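Local coordinates for conserved membrane protein (PDB 6GZU) that is a Chlamydia abortus effector of the CE clan, probably a cysteine protease that combines deubiquitinating and acetyltransferase activities and promotes Golgi fragmentation, at residues Pro109-Pro114 against Asn118-Ser123; Thr47-Glu52 against Asn159-Pro164. All coordinates share one frame; numbering follows the deposited sequence.

How the interactions relate
Both contacts lie on the same side of the chain's centre, with their centres about 13 Å apart. In chain order, 47-52 comes first, then 109-114 and 118-123, then 159-164, so interaction 1 falls wholly within the span that interaction 2 bridges. Strand 100-107 of the mixed sheet is common ground: M120 of interaction 1 and C48, I51 and L161 of interaction 2 all pack on it. F49 joins the two directly, its CE2 lying 3.5 Å from N113 O and its CG 3.8 Å from P114 CG. The start of helix 114-124 is thereby packed against the turn before helix 51-58, which in turn meets the start of helix 159-174, away from the zinc site.

Interaction 1: Pro109-Pro114 against Asn118-Ser123; sequences PSAHNP and NSMMLS
At the N-terminal entry to helix 114-124, loop residues S110 and A111 meet M120, one face of the helix turning back to the loop that leads into it, while P114 meets N118 within the first turns. The methionine supplies most of the side-chain contact. Its sulfur comes to 3.2 Å from S110 OG and 4.0 Å from A111 CB, so SD is approached by a hydroxyl and a methyl group together. The M120 chain runs out nearly straight to SD and then bends at chi3 (58°), which brings CE to 3.6 Å from the same S110 OG. From the other end, S110 chi1 of 67° puts OG between the backbone N and the carbonyl carbon, and the oxygen reaches the thioether from there. M120 also touches H108 and W106 of strand 100-107, and the buried A111 packs on E116 and M117.

N113 is the N-cap: its OD1 accepts from E116 N, while E116 OE1 takes the backbone N of H112 just before the cap. P114 follows as the first helical residue, where a proline loses no backbone bond by lacking an N-H. Its carbonyl receives the i to i+4 bond from N118 N at 2.7 Å, nearly straight at 161°, with the donor tilted somewhat from the carbonyl plane. N118 CB lies 3.3 Å from the same P114 O. Farther along, L122 N bonds to N118 O at 2.9 Å. S123 OG donates to M120 O at 2.9 Å, well off the C=O direction and tilted from the carbonyl plane.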
ATOM      1  N   PRO A 109       0.557 -13.834  11.919  1.00 23.06           N
ATOM      2  CA  PRO A 109      -0.312 -13.932  13.096  1.00 24.46           C
ATOM      3  C   PRO A 109       0.405 -14.204  14.421  1.00 24.55           C
ATOM      4  O   PRO A 109      -0.236 -14.025  15.485  1.00 26.53           O
ATOM      5  CB  PRO A 109      -1.252 -15.115  12.766  1.00 26.67           C
ATOM      6  CG  PRO A 109      -1.107 -15.323  11.250  1.00 25.71           C
ATOM      7  CD  PRO A 109       0.289 -14.889  10.913  1.00 25.28           C
ATOM      8  N   SER A 110       1.673 -14.618  14.405  1.00 26.04           N
ATOM      9  CA  SER A 110       2.342 -14.956  15.661  1.00 29.27           C
ATOM     10  C   SER A 110       2.917 -13.757  16.397  1.00 31.18           C
ATOM     11  O   SER A 110       3.285 -13.864  17.564  1.00 33.18           O
ATOM     12  CB  SER A 110       3.437 -15.997  15.447  1.00 33.13           C
ATOM     13  OG  SER A 110       4.470 -15.390  14.666  1.00 38.01           O
ATOM     14  N   ALA A 111       2.956 -12.614  15.721  1.00 31.30           N
ATOM     15  CA  ALA A 111       3.458 -11.368  16.288  1.00 33.72           C
ATOM     16  C   ALA A 111       2.334 -10.574  16.957  1.00 36.74           C
ATOM     17  O   ALA A 111       1.309 -10.277  16.331  1.00 37.96           O
ATOM     18  CB  ALA A 111       4.079 -10.540  15.213  1.00 31.70           C
ATOM     19  N   HIS A 112       2.525 -10.210  18.218  1.00 38.85           N
ATOM     20  CA  HIS A 112       1.456  -9.514  18.947  1.00 40.86           C
ATOM     21  C   HIS A 112       1.787  -8.104  19.367  1.00 40.19           C
ATOM     22  O   HIS A 112       0.971  -7.438  20.011  1.00 41.65           O
ATOM     23  CB  HIS A 112       1.008 -10.337  20.141  1.00 44.27           C
ATOM     24  CG  HIS A 112       0.360 -11.617  19.734  1.00 47.56           C
ATOM     25  ND1 HIS A 112      -0.968 -11.693  19.371  1.00 49.34           N
ATOM     26  CD2 HIS A 112       0.879 -12.850  19.535  1.00 49.58           C
ATOM     27  CE1 HIS A 112      -1.251 -12.934  19.005  1.00 50.22           C
ATOM     28  NE2 HIS A 112      -0.148 -13.656  19.099  1.00 50.97           N
ATOM     29  N   ASN A 113       2.989  -7.654  19.031  1.00 38.25           N
ATOM     30  CA  ASN A 113       3.392  -6.278  19.322  1.00 38.63           C
ATOM     31  C   ASN A 113       4.321  -5.815  18.212  1.00 36.73           C
ATOM     32  O   ASN A 113       4.704  -6.634  17.376  1.00 36.69           O
ATOM     33  CB  ASN A 113       4.011  -6.181  20.728  1.00 41.25           C
ATOM     34  CG  ASN A 113       5.293  -6.975  20.880  1.00 44.43           C
ATOM     35  OD1 ASN A 113       6.146  -7.003  19.998  1.00 46.00           O
ATOM     36  ND2 ASN A 113       5.430  -7.631  22.023  1.00 47.00           N
ATOM     37  N   PRO A 114       4.653  -4.507  18.157  1.00 36.03           N
ATOM     38  CA  PRO A 114       5.554  -4.010  17.106  1.00 35.02           C
ATOM     39  C   PRO A 114       6.926  -4.637  17.099  1.00 36.96           C
ATOM     40  O   PRO A 114       7.412  -4.913  15.996  1.00 37.64           O
ATOM     41  CB  PRO A 114       5.681  -2.525  17.450  1.00 35.37           C
ATOM     42  CG  PRO A 114       4.364  -2.217  18.039  1.00 34.42           C
ATOM     43  CD  PRO A 114       4.056  -3.389  18.908  1.00 34.91           C
ATOM     44  N   ASN A 118       8.074  -6.475  13.879  1.00 34.76           N
ATOM     45  CA  ASN A 118       9.233  -5.985  13.151  1.00 38.67           C
ATOM     46  C   ASN A 118      10.393  -6.952  12.976  1.00 38.45           C
ATOM     47  O   ASN A 118      10.995  -7.024  11.892  1.00 38.13           O
ATOM     48  CB  ASN A 118       9.686  -4.653  13.679  1.00 42.84           C
ATOM     49  CG  ASN A 118       9.304  -3.588  12.754  1.00 46.53           C
ATOM     50  OD1 ASN A 118       8.109  -3.387  12.492  1.00 47.82           O
ATOM     51  ND2 ASN A 118      10.293  -2.986  12.123  1.00 46.09           N
ATOM     52  N   SER A 119      10.684  -7.704  14.028  1.00 37.86           N
ATOM     53  CA  SER A 119      11.774  -8.653  13.974  1.00 39.88           C
ATOM     54  C   SER A 119      11.452  -9.729  12.959  1.00 39.89           C
ATOM     55  O   SER A 119      12.306 -10.114  12.144  1.00 42.07           O
ATOM     56  CB  SER A 119      12.010  -9.272  15.337  1.00 41.59           C
ATOM     57  OG  SER A 119      13.015 -10.256  15.215  1.00 43.33           O
ATOM     58  N   MET A 120      10.217 -10.220  13.015  1.00 38.03           N
ATOM     59  CA  MET A 120       9.762 -11.214  12.055  1.00 35.54           C
ATOM     60  C   MET A 120       9.814 -10.653  10.647  1.00 33.97           C
ATOM     61  O   MET A 120      10.319 -11.295   9.735  1.00 34.66           O
ATOM     62  CB  MET A 120       8.359 -11.684  12.374  1.00 35.59           C
ATOM     63  CG  MET A 120       8.248 -12.372  13.690  1.00 39.39           C
ATOM     64  SD  MET A 120       6.674 -13.250  13.774  1.00 42.17           S
ATOM     65  CE  MET A 120       6.920 -14.280  12.328  1.00 40.75           C
ATOM     66  N   MET A 121       9.324  -9.446  10.442  1.00 33.20           N
ATOM     67  CA  MET A 121       9.295  -8.903   9.103  0.60 32.81           C
ATOM     68  C   MET A 121      10.695  -8.741   8.518  1.00 35.93           C
ATOM     69  O   MET A 121      10.961  -9.098   7.351  1.00 37.36           O
ATOM     70  CB  MET A 121       8.587  -7.551   9.095  0.60 30.59           C
ATOM     71  CG  MET A 121       8.489  -7.042   7.702  0.60 29.98           C
ATOM     72  SD  MET A 121       7.608  -5.538   7.666  0.60 30.34           S
ATOM     73  CE  MET A 121       8.670  -4.441   8.626  0.60 30.62           C
ATOM     74  N   LEU A 122      11.587  -8.183   9.327  1.00 40.01           N
ATOM     75  CA  LEU A 122      12.946  -7.931   8.872  1.00 44.14           C
ATOM     76  C   LEU A 122      13.612  -9.232   8.429  1.00 46.26           C
ATOM     77  O   LEU A 122      14.407  -9.240   7.492  1.00 46.42           O
ATOM     78  CB  LEU A 122      13.773  -7.224   9.954  1.00 45.73           C
ATOM     79  CG  LEU A 122      13.308  -5.828  10.409  1.00 47.16           C
ATOM     80  CD1 LEU A 122      14.326  -5.170  11.322  1.00 48.65           C
ATOM     81  CD2 LEU A 122      12.963  -4.909   9.242  1.00 47.22           C
ATOM     82  N   SER A 123      13.269 -10.350   9.061  1.00 47.59           N
ATOM     83  CA  SER A 123      13.868 -11.602   8.625  1.00 50.10           C
ATOM     84  C   SER A 123      13.305 -12.151   7.292  1.00 51.60           C
ATOM     85  O   SER A 123      14.041 -12.804   6.547  1.00 53.95           O
ATOM     86  CB  SER A 123      13.782 -12.655   9.729  1.00 51.50           C
ATOM     87  OG  SER A 123      12.509 -13.268   9.732  1.00 52.81           O
TER

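Interaction 2: Thr47-Glu52 against Asn159-Pro164; sequences TCFSIE and NRLIDP
C48 and F49, in the turn that leads into helix 51-58, pack against L161 at the N-terminal end of helix 159-174, joining two helix starts beside strand 100-107. The chain is the C-terminal part of a longer protein, and helix 159-174 starts within the part matching the Ulp1 protease family, consistent with a peptidase fold. Two apolar pairs make the contact. In one of two modelled conformers of C48, SG lies 3.9 Å from L161 CB. The terminal CZ of the F49 ring comes to 4.0 Å from L161 CD2, the two side chains meeting at a slant. In that same C48 conformer, SG also sits over one face of the F49 ring, 3.8 Å above its plane and toward the rim. Both C48 and L161 touch H107, while F49 turns to P114 and M117 of helix 114-124. Against the backbone, C48 CB packs 3.7 Å from the carbonyl L161 O.

Polar contacts within 47-52 hold the turn in shape. T47 N donates to S50 OG at 3.0 Å, and T47 OG1 receives weak bonds from S50 N and F49 N. With chi1 at 69°, T47 places OG1 where both N-H groups can reach it. T47 O accepts from S50 N and I51 N. E52 OE2 ties the same two helices, with a salt bridge to R172 and a hydrogen bond to S168 of helix 159-174; D163 OD1 forms a salt bridge to K191.

One water bridges the two backbones, donating to L161 O at 2.6 Å and, weakly, to C48 O at 3.3 Å.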
ATOM      1  N   THR A  47       3.312  -2.507   8.386  1.00 20.30           N
ATOM      2  CA  THR A  47       2.608  -3.570   9.113  1.00 19.63           C
ATOM      3  C   THR A  47       1.383  -2.936   9.739  1.00 19.78           C
ATOM      4  O   THR A  47       1.205  -1.713   9.695  1.00 19.85           O
ATOM      5  CB  THR A  47       3.458  -4.140  10.275  1.00 22.24           C
ATOM      6  OG1 THR A  47       3.586  -3.141  11.308  1.00 22.93           O
ATOM      7  CG2 THR A  47       4.854  -4.558   9.790  1.00 24.97           C
ATOM      8  N   CYS A  48       0.551  -3.718  10.405  1.00 21.63           N
ATOM      9  CA  CYS A  48      -0.612  -3.130  11.063  0.68 21.17           C
ATOM     10  C   CYS A  48      -0.204  -2.116  12.144  1.00 22.83           C
ATOM     11  O   CYS A  48      -0.972  -1.225  12.446  1.00 23.45           O
ATOM     12  CB  CYS A  48      -1.518  -4.216  11.667  0.68 22.18           C
ATOM     13  SG  CYS A  48      -0.721  -5.330  12.855  0.68 24.11           S
ATOM     14  N   PHE A  49       0.984  -2.276  12.708  1.00 23.15           N
ATOM     15  CA  PHE A  49       1.449  -1.393  13.774  1.00 25.20           C
ATOM     16  C   PHE A  49       2.112  -0.141  13.238  1.00 24.16           C
ATOM     17  O   PHE A  49       2.167   0.846  13.956  1.00 26.96           O
ATOM     18  CB  PHE A  49       2.413  -2.125  14.717  1.00 25.96           C
ATOM     19  CG  PHE A  49       1.796  -3.273  15.441  1.00 27.90           C
ATOM     20  CD1 PHE A  49       0.805  -3.065  16.356  1.00 28.31           C
ATOM     21  CD2 PHE A  49       2.222  -4.557  15.200  1.00 28.08           C
ATOM     22  CE1 PHE A  49       0.218  -4.124  17.023  1.00 28.86           C
ATOM     23  CE2 PHE A  49       1.667  -5.619  15.885  1.00 28.93           C
ATOM     24  CZ  PHE A  49       0.669  -5.413  16.816  1.00 29.77           C
ATOM     25  N   SER A  50       2.598  -0.168  11.997  1.00 22.84           N
ATOM     26  CA  SER A  50       3.375   0.960  11.476  1.00 21.35           C
ATOM     27  C   SER A  50       2.674   1.712  10.370  1.00 20.34           C
ATOM     28  O   SER A  50       3.102   2.828  10.008  1.00 22.76           O
ATOM     29  CB  SER A  50       4.743   0.504  11.001  1.00 22.47           C
ATOM     30  OG  SER A  50       4.584  -0.262   9.823  1.00 22.52           O
ATOM     31  N   ILE A  51       1.565   1.188   9.852  1.00 19.88           N
ATOM     32  CA  ILE A  51       0.931   1.805   8.671  1.00 18.83           C
ATOM     33  C   ILE A  51       0.403   3.229   8.963  1.00 19.07           C
ATOM     34  O   ILE A  51       0.570   4.094   8.130  1.00 18.79           O
ATOM     35  CB  ILE A  51      -0.179   0.865   8.070  1.00 18.82           C
ATOM     36  CG1 ILE A  51      -0.847   1.467   6.845  1.00 19.46           C
ATOM     37  CG2 ILE A  51      -1.247   0.532   9.113  1.00 19.74           C
ATOM     38  CD1 ILE A  51       0.076   1.735   5.650  1.00 20.23           C
ATOM     39  N   GLU A  52      -0.175   3.490  10.137  1.00 19.83           N
ATOM     40  CA  GLU A  52      -0.723   4.824  10.361  1.00 20.18           C
ATOM     41  C   GLU A  52       0.416   5.863  10.349  1.00 20.74           C
ATOM     42  O   GLU A  52       0.292   6.943   9.731  1.00 20.59           O
ATOM     43  CB  GLU A  52      -1.511   4.898  11.664  1.00 21.88           C
ATOM     44  CG  GLU A  52      -1.949   6.327  11.992  1.00 23.06           C
ATOM     45  CD  GLU A  52      -2.722   6.381  13.267  1.00 25.00           C
ATOM     46  OE1 GLU A  52      -2.456   5.592  14.217  1.00 27.51           O
ATOM     47  OE2 GLU A  52      -3.624   7.226  13.358  1.00 26.66           O
ATOM     48  N   ASN A 159      -9.259  -8.628  13.154  1.00 24.96           N
ATOM     49  CA  ASN A 159      -9.847  -7.288  13.170  1.00 26.59           C
ATOM     50  C   ASN A 159      -9.278  -6.427  14.290  1.00 25.61           C
ATOM     51  O   ASN A 159      -9.181  -5.188  14.145  1.00 25.83           O
ATOM     52  CB  ASN A 159     -11.353  -7.347  13.396  1.00 27.94           C
ATOM     53  CG  ASN A 159     -12.128  -7.750  12.188  1.00 31.45           C
ATOM     54  OD1 ASN A 159     -11.616  -7.759  11.092  1.00 33.02           O
ATOM     55  ND2 ASN A 159     -13.402  -8.094  12.389  1.00 36.45           N
ATOM     56  N   ARG A 160      -8.929  -7.059  15.402  1.00 27.27           N
ATOM     57  CA  ARG A 160      -8.349  -6.354  16.552  1.00 27.36           C
ATOM     58  C   ARG A 160      -7.052  -5.632  16.236  1.00 25.35           C
ATOM     59  O   ARG A 160      -6.683  -4.652  16.941  1.00 27.67           O
ATOM     60  CB  ARG A 160      -8.164  -7.317  17.748  1.00 31.88           C
ATOM     61  CG  ARG A 160      -9.474  -7.812  18.344  1.00 34.87           C
ATOM     62  CD  ARG A 160      -9.276  -8.860  19.472  1.00 37.30           C
ATOM     63  N   LEU A 161      -6.365  -6.073  15.177  1.00 24.66           N
ATOM     64  CA  LEU A 161      -5.111  -5.470  14.785  1.00 25.17           C
ATOM     65  C   LEU A 161      -5.247  -4.527  13.609  1.00 24.20           C
ATOM     66  O   LEU A 161      -4.625  -3.442  13.598  1.00 25.76           O
ATOM     67  CB  LEU A 161      -4.091  -6.558  14.460  1.00 25.86           C
ATOM     68  CG  LEU A 161      -3.644  -7.408  15.631  1.00 27.64           C
ATOM     69  CD1 LEU A 161      -2.545  -8.349  15.163  1.00 29.15           C
ATOM     70  CD2 LEU A 161      -3.184  -6.585  16.825  1.00 31.28           C
ATOM     71  N   ILE A 162      -6.014  -4.917  12.593  1.00 20.31           N
ATOM     72  CA  ILE A 162      -6.105  -4.103  11.387  1.00 19.54           C
ATOM     73  C   ILE A 162      -7.131  -2.997  11.531  1.00 19.24           C
ATOM     74  O   ILE A 162      -6.876  -1.876  11.086  1.00 19.91           O
ATOM     75  CB  ILE A 162      -6.349  -4.941  10.065  1.00 19.80           C
ATOM     76  CG1 ILE A 162      -6.228  -4.056   8.815  1.00 20.07           C
ATOM     77  CG2 ILE A 162      -7.707  -5.684  10.079  1.00 21.15           C
ATOM     78  CD1 ILE A 162      -4.894  -3.371   8.676  1.00 21.58           C
ATOM     79  N   ASP A 163      -8.264  -3.267  12.179  1.00 18.77           N
ATOM     80  CA  ASP A 163      -9.319  -2.230  12.208  1.00 20.65           C
ATOM     81  C   ASP A 163      -8.919  -0.926  12.933  1.00 21.48           C
ATOM     82  O   ASP A 163      -9.267   0.143  12.436  1.00 20.76           O
ATOM     83  CB  ASP A 163     -10.668  -2.761  12.753  1.00 22.96           C
ATOM     84  CG  ASP A 163     -11.333  -3.739  11.811  1.00 26.09           C
ATOM     85  OD1 ASP A 163     -10.804  -3.959  10.700  1.00 26.27           O
ATOM     86  OD2 ASP A 163     -12.386  -4.308  12.174  1.00 30.04           O
ATOM     87  N   PRO A 164      -8.204  -1.003  14.083  1.00 21.86           N
ATOM     88  CA  PRO A 164      -7.888   0.287  14.732  1.00 23.08           C
ATOM     89  C   PRO A 164      -7.009   1.106  13.827  1.00 22.25           C
ATOM     90  O   PRO A 164      -7.168   2.345  13.735  1.00 22.94           O
ATOM     91  CB  PRO A 164      -7.107  -0.128  15.958  1.00 23.58           C
ATOM     92  CG  PRO A 164      -7.684  -1.444  16.309  1.00 24.50           C
ATOM     93  CD  PRO A 164      -7.949  -2.142  14.993  1.00 21.91           C
TER
HETATM   94  O   HOH W   1      -2.858  -2.082  15.021  1.00 52.42           O